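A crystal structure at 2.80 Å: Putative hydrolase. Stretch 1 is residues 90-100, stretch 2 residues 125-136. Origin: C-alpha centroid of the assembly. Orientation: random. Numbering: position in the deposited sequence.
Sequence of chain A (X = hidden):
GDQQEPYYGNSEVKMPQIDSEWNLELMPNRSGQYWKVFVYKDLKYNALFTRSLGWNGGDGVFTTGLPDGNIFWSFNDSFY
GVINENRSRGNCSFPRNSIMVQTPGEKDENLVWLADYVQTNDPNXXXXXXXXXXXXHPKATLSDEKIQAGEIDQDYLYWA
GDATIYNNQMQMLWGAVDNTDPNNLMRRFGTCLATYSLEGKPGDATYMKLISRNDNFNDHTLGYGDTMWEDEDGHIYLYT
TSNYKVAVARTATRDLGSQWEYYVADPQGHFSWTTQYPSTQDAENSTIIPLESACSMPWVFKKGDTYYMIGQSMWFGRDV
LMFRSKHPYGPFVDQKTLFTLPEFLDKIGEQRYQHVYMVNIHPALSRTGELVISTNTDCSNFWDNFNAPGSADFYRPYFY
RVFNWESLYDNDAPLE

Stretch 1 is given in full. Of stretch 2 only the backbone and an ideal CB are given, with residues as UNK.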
# COMPACT_ATOMS: atom_id res chain seq x y z
N GLY A 90 -14.82 -19.67 -2.09
CA GLY A 90 -16.04 -20.12 -1.45
C GLY A 90 -16.53 -19.13 -0.41
O GLY A 90 -16.50 -17.92 -0.64
N ASN A 91 -16.95 -19.65 0.77
CA ASN A 91 -17.49 -18.81 1.84
C ASN A 91 -16.42 -17.95 2.50
O ASN A 91 -15.53 -18.49 3.15
CB ASN A 91 -18.21 -19.67 2.89
CG ASN A 91 -19.45 -20.37 2.39
OD1 ASN A 91 -20.09 -19.95 1.41
ND2 ASN A 91 -19.87 -21.41 3.10
N CYS A 92 -16.55 -16.59 2.37
CA CYS A 92 -15.60 -15.62 2.91
C CYS A 92 -16.28 -14.45 3.60
O CYS A 92 -17.40 -14.09 3.29
CB CYS A 92 -14.67 -15.10 1.82
SG CYS A 92 -13.52 -16.33 1.17
N SER A 93 -15.50 -13.80 4.46
CA SER A 93 -15.82 -12.57 5.18
C SER A 93 -15.16 -11.48 4.41
O SER A 93 -14.17 -11.76 3.76
CB SER A 93 -15.23 -12.64 6.58
OG SER A 93 -16.10 -12.10 7.56
N PHE A 94 -15.60 -10.23 4.52
CA PHE A 94 -14.92 -9.16 3.80
C PHE A 94 -14.58 -7.99 4.74
O PHE A 94 -15.01 -6.85 4.48
CB PHE A 94 -15.79 -8.73 2.59
CG PHE A 94 -15.05 -8.06 1.44
CD1 PHE A 94 -13.87 -8.60 0.94
CD2 PHE A 94 -15.57 -6.94 0.80
CE1 PHE A 94 -13.20 -8.00 -0.12
CE2 PHE A 94 -14.92 -6.36 -0.28
CZ PHE A 94 -13.76 -6.91 -0.76
N PRO A 95 -13.75 -8.24 5.81
CA PRO A 95 -13.36 -7.16 6.73
C PRO A 95 -12.80 -5.92 6.05
O PRO A 95 -12.08 -6.04 5.07
CB PRO A 95 -12.27 -7.82 7.60
CG PRO A 95 -11.88 -9.03 6.89
CD PRO A 95 -13.13 -9.50 6.24
N ARG A 96 -13.10 -4.72 6.58
CA ARG A 96 -12.63 -3.47 5.98
C ARG A 96 -11.14 -3.26 6.13
O ARG A 96 -10.56 -2.53 5.33
CB ARG A 96 -13.42 -2.25 6.50
CG ARG A 96 -14.93 -2.35 6.23
CD ARG A 96 -15.29 -2.97 4.86
NE ARG A 96 -16.47 -2.34 4.23
CZ ARG A 96 -16.45 -1.58 3.14
NH1 ARG A 96 -15.31 -1.30 2.53
NH2 ARG A 96 -17.58 -1.06 2.66
N ASN A 97 -10.51 -3.94 7.07
CA ASN A 97 -9.06 -3.88 7.21
C ASN A 97 -8.60 -5.01 8.11
O ASN A 97 -9.38 -5.57 8.90
CB ASN A 97 -8.57 -2.52 7.74
CG ASN A 97 -9.22 -2.10 9.02
OD1 ASN A 97 -9.10 -2.76 10.04
ND2 ASN A 97 -9.96 -0.99 9.01
N SER A 98 -7.33 -5.34 8.00
CA SER A 98 -6.72 -6.40 8.78
C SER A 98 -5.23 -6.25 8.72
O SER A 98 -4.73 -5.47 7.89
CB SER A 98 -7.14 -7.78 8.28
OG SER A 98 -6.91 -7.93 6.89
N ILE A 99 -4.51 -6.93 9.61
CA ILE A 99 -3.07 -6.84 9.64
C ILE A 99 -2.46 -8.24 9.77
O ILE A 99 -3.16 -9.23 10.04
CB ILE A 99 -2.58 -5.87 10.77
CG1 ILE A 99 -2.86 -6.44 12.19
CG2 ILE A 99 -3.18 -4.46 10.57
CD1 ILE A 99 -2.43 -5.57 13.36
N MSE A 100 -1.16 -8.30 9.54
CA MSE A 100 -0.37 -9.53 9.58
C MSE A 100 1.10 -9.17 9.88
O MSE A 100 1.51 -8.04 9.63
CB MSE A 100 -0.51 -10.25 8.21
CG MSE A 100 0.33 -11.51 8.04
SE MSE A 100 1.99 -11.17 7.17
CE MSE A 100 1.38 -11.04 5.49
N UNK A 125 -18.82 -26.24 9.71
CA UNK A 125 -19.77 -25.20 10.14
C UNK A 125 -19.50 -23.88 9.45
O UNK A 125 -18.38 -23.61 9.00
CB UNK A 125 -19.71 -25.01 11.66
N UNK A 126 -20.51 -23.02 9.46
CA UNK A 126 -20.47 -21.70 8.83
C UNK A 126 -19.41 -20.80 9.51
O UNK A 126 -19.00 -21.07 10.64
CB UNK A 126 -21.85 -21.04 8.90
N UNK A 127 -18.96 -19.75 8.79
CA UNK A 127 -18.00 -18.74 9.25
C UNK A 127 -16.60 -19.29 9.52
O UNK A 127 -15.83 -18.64 10.22
CB UNK A 127 -18.53 -18.08 10.52
N UNK A 128 -16.23 -20.41 8.88
CA UNK A 128 -14.90 -21.01 9.07
C UNK A 128 -13.80 -20.13 8.51
O UNK A 128 -13.80 -19.81 7.32
CB UNK A 128 -14.84 -22.39 8.41
N UNK A 129 -12.87 -19.72 9.38
CA UNK A 129 -11.73 -18.87 9.08
C UNK A 129 -12.15 -17.50 8.52
O UNK A 129 -11.33 -16.81 7.92
CB UNK A 129 -10.81 -19.58 8.09
N UNK A 130 -13.37 -17.05 8.87
CA UNK A 130 -13.89 -15.73 8.53
C UNK A 130 -13.41 -14.78 9.64
O UNK A 130 -13.19 -15.23 10.77
CB UNK A 130 -15.41 -15.73 8.40
N UNK A 131 -13.14 -13.52 9.29
CA UNK A 131 -12.55 -12.54 10.19
C UNK A 131 -13.38 -11.27 10.27
O UNK A 131 -14.18 -11.00 9.37
CB UNK A 131 -11.13 -12.20 9.74
N UNK A 132 -13.22 -10.51 11.38
CA UNK A 132 -13.86 -9.22 11.61
C UNK A 132 -12.87 -8.08 11.33
O UNK A 132 -11.66 -8.28 11.47
CB UNK A 132 -14.39 -9.13 13.04
N UNK A 133 -13.38 -6.88 10.99
CA UNK A 133 -12.55 -5.69 10.74
C UNK A 133 -11.56 -5.46 11.94
O UNK A 133 -11.98 -5.55 13.10
CB UNK A 133 -13.44 -4.46 10.53
N UNK A 134 -10.27 -5.21 11.65
CA UNK A 134 -9.27 -5.02 12.70
C UNK A 134 -9.57 -3.75 13.51
O UNK A 134 -9.66 -3.84 14.74
CB UNK A 134 -7.87 -4.94 12.09
N UNK A 135 -9.71 -2.58 12.83
CA UNK A 135 -9.99 -1.31 13.51
C UNK A 135 -11.26 -0.73 12.90
O UNK A 135 -11.37 -0.55 11.68
CB UNK A 135 -8.82 -0.33 13.38
N UNK A 136 -12.23 -0.46 13.76
CA UNK A 136 -13.55 -0.00 13.41
C UNK A 136 -13.65 1.51 13.57
O UNK A 136 -13.07 2.05 14.50
CB UNK A 136 -14.60 -0.70 14.27

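Position 125 lies beyond the reach of stretch 1, which sets no rule there; it is Ala125. At 126 the CA-to-CB bond points sideways and nothing of stretch 1 comes near the CB, so a polar chain long enough to lean toward Asn91 is one option among many. Asp126 leans that way, its OD1 4.3 Å from Asn91 ND2, too far to bind.

Position 127 points away, with phi/psi of 65/24, a left-handed conformation that favours Gly or Asn. The residue is Arg127, whose NE forms a salt bridge with Asp126 OD2 at 3.3 Å, its hydrogen bond weak. Positions 128 and 129 are the middle of a type II turn; the second, at 60/26, again suits Gly or Asn. Tyr128 and Tyr129 occupy them, their rings leading away from stretch 1.

At 130 the turn closes and CA-to-CB points toward stretch 1, the ideal CB 3.6 Å from Ser93 CB. A branched chain might crowd here, whereas a slender, extended one can run along the backbone of Asn91 and Cys92; Met, Gln or Glu would all be plausible. Gln130, m then t, follows that path: its CD packs 3.7 Å from Cys92 C and its NE2 3.8 Å from Asn91 C.

Position 131 has extended angles and a sideways CB 4.3 Å from Pro95 CG, inviting a modest apolar group such as Val, Ile or Leu. Val131 sets CG1 4.2 Å from Pro95 CG. Its backbone O accepts from Ser93 OG at 2.9 Å, a bond indifferent to side chain. Position 132 points away and leaves the choice free; it is Arg132, bonded elsewhere in the structure.

At 133 the CB sits 4.0 Å from the backbone N of Arg96, a donor that a short hydroxyl or carboxylate could meet: Ser, Thr, Asp. Thr133 OG1 accepts a hydrogen bond from Arg96 N, the two atoms 3.2 Å apart, while CG2 lies 4.0 Å from Arg96 CB.

Position 134 points toward stretch 1, and its N donates to Asn97 O at 2.9 Å. The CB is tight against Asn97 OD1, yet Ile99 offers a methyl farther out, so a flat ring or a flexible apolar chain would fit. His134, chi1 t, receives Ile99 CD1 over one ring face, 4.0 Å from the ring centroid.

At 135 the backbone N donates to Asn97 OD1 at 2.9 Å and the backbone O accepts from Asn97 ND2 at 3.1 Å. The side chain is left loosely specified, sideways with room for a beta-branch, so Val, Ile or Thr would suit; Ile135 places CG2 3.6 Å from Asn97 OD1. Position 136 points away, and Arg136 makes no contact with stretch 1 and is bonded elsewhere in the structure.

Stretch 2, residues 125-136: ADRYYQVRTHIR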
# COMPACT_ATOMS: atom_id res chain seq x y z
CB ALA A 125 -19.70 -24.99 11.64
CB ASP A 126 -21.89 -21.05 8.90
CG ASP A 126 -22.16 -19.91 7.92
OD1 ASP A 126 -21.66 -19.97 6.76
OD2 ASP A 126 -22.95 -18.99 8.29
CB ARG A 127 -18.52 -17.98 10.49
CG ARG A 127 -19.97 -17.54 10.40
CD ARG A 127 -20.29 -16.81 9.12
NE ARG A 127 -21.59 -16.14 9.14
CZ ARG A 127 -21.84 -14.97 9.71
NH1 ARG A 127 -20.88 -14.31 10.35
NH2 ARG A 127 -23.06 -14.44 9.66
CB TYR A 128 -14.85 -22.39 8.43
CG TYR A 128 -13.61 -23.19 8.75
CD1 TYR A 128 -13.30 -23.53 10.06
CD2 TYR A 128 -12.83 -23.73 7.73
CE1 TYR A 128 -12.20 -24.34 10.36
CE2 TYR A 128 -11.76 -24.57 8.01
CZ TYR A 128 -11.44 -24.87 9.33
OH TYR A 128 -10.36 -25.68 9.63
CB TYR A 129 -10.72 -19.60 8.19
CG TYR A 129 -9.71 -20.37 9.01
CD1 TYR A 129 -10.00 -21.63 9.49
CD2 TYR A 129 -8.50 -19.79 9.38
CE1 TYR A 129 -9.08 -22.34 10.26
CE2 TYR A 129 -7.57 -20.49 10.15
CZ TYR A 129 -7.86 -21.76 10.60
OH TYR A 129 -6.96 -22.47 11.37
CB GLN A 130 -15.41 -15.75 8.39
CG GLN A 130 -15.84 -16.50 7.13
CD GLN A 130 -17.26 -16.25 6.73
OE1 GLN A 130 -17.88 -15.27 7.12
NE2 GLN A 130 -17.81 -17.16 5.97
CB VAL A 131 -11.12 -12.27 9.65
CG1 VAL A 131 -10.46 -11.04 10.28
CG2 VAL A 131 -10.24 -13.50 9.83
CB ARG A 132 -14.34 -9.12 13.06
CG ARG A 132 -15.13 -10.30 13.53
CD ARG A 132 -15.67 -10.03 14.91
NE ARG A 132 -16.54 -11.12 15.37
CZ ARG A 132 -16.13 -12.26 15.91
NH1 ARG A 132 -14.83 -12.51 16.06
NH2 ARG A 132 -17.01 -13.17 16.31
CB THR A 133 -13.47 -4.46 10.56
OG1 THR A 133 -14.42 -4.71 9.52
CG2 THR A 133 -12.71 -3.19 10.28
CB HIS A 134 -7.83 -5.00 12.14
CG HIS A 134 -6.83 -4.32 13.04
ND1 HIS A 134 -6.33 -4.96 14.15
CD2 HIS A 134 -6.28 -3.09 12.95
CE1 HIS A 134 -5.48 -4.10 14.70
NE2 HIS A 134 -5.43 -2.96 14.01
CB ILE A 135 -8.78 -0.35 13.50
CG1 ILE A 135 -9.03 0.86 14.43
CG2 ILE A 135 -8.40 0.10 12.11
CD1 ILE A 135 -7.80 1.63 14.80
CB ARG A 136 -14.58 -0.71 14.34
CG ARG A 136 -15.61 -1.49 13.60
CD ARG A 136 -16.32 -2.52 14.46
NE ARG A 136 -17.26 -1.92 15.42
CZ ARG A 136 -18.47 -1.44 15.13
NH1 ARG A 136 -18.92 -1.45 13.88
NH2 ARG A 136 -19.24 -0.94 16.09
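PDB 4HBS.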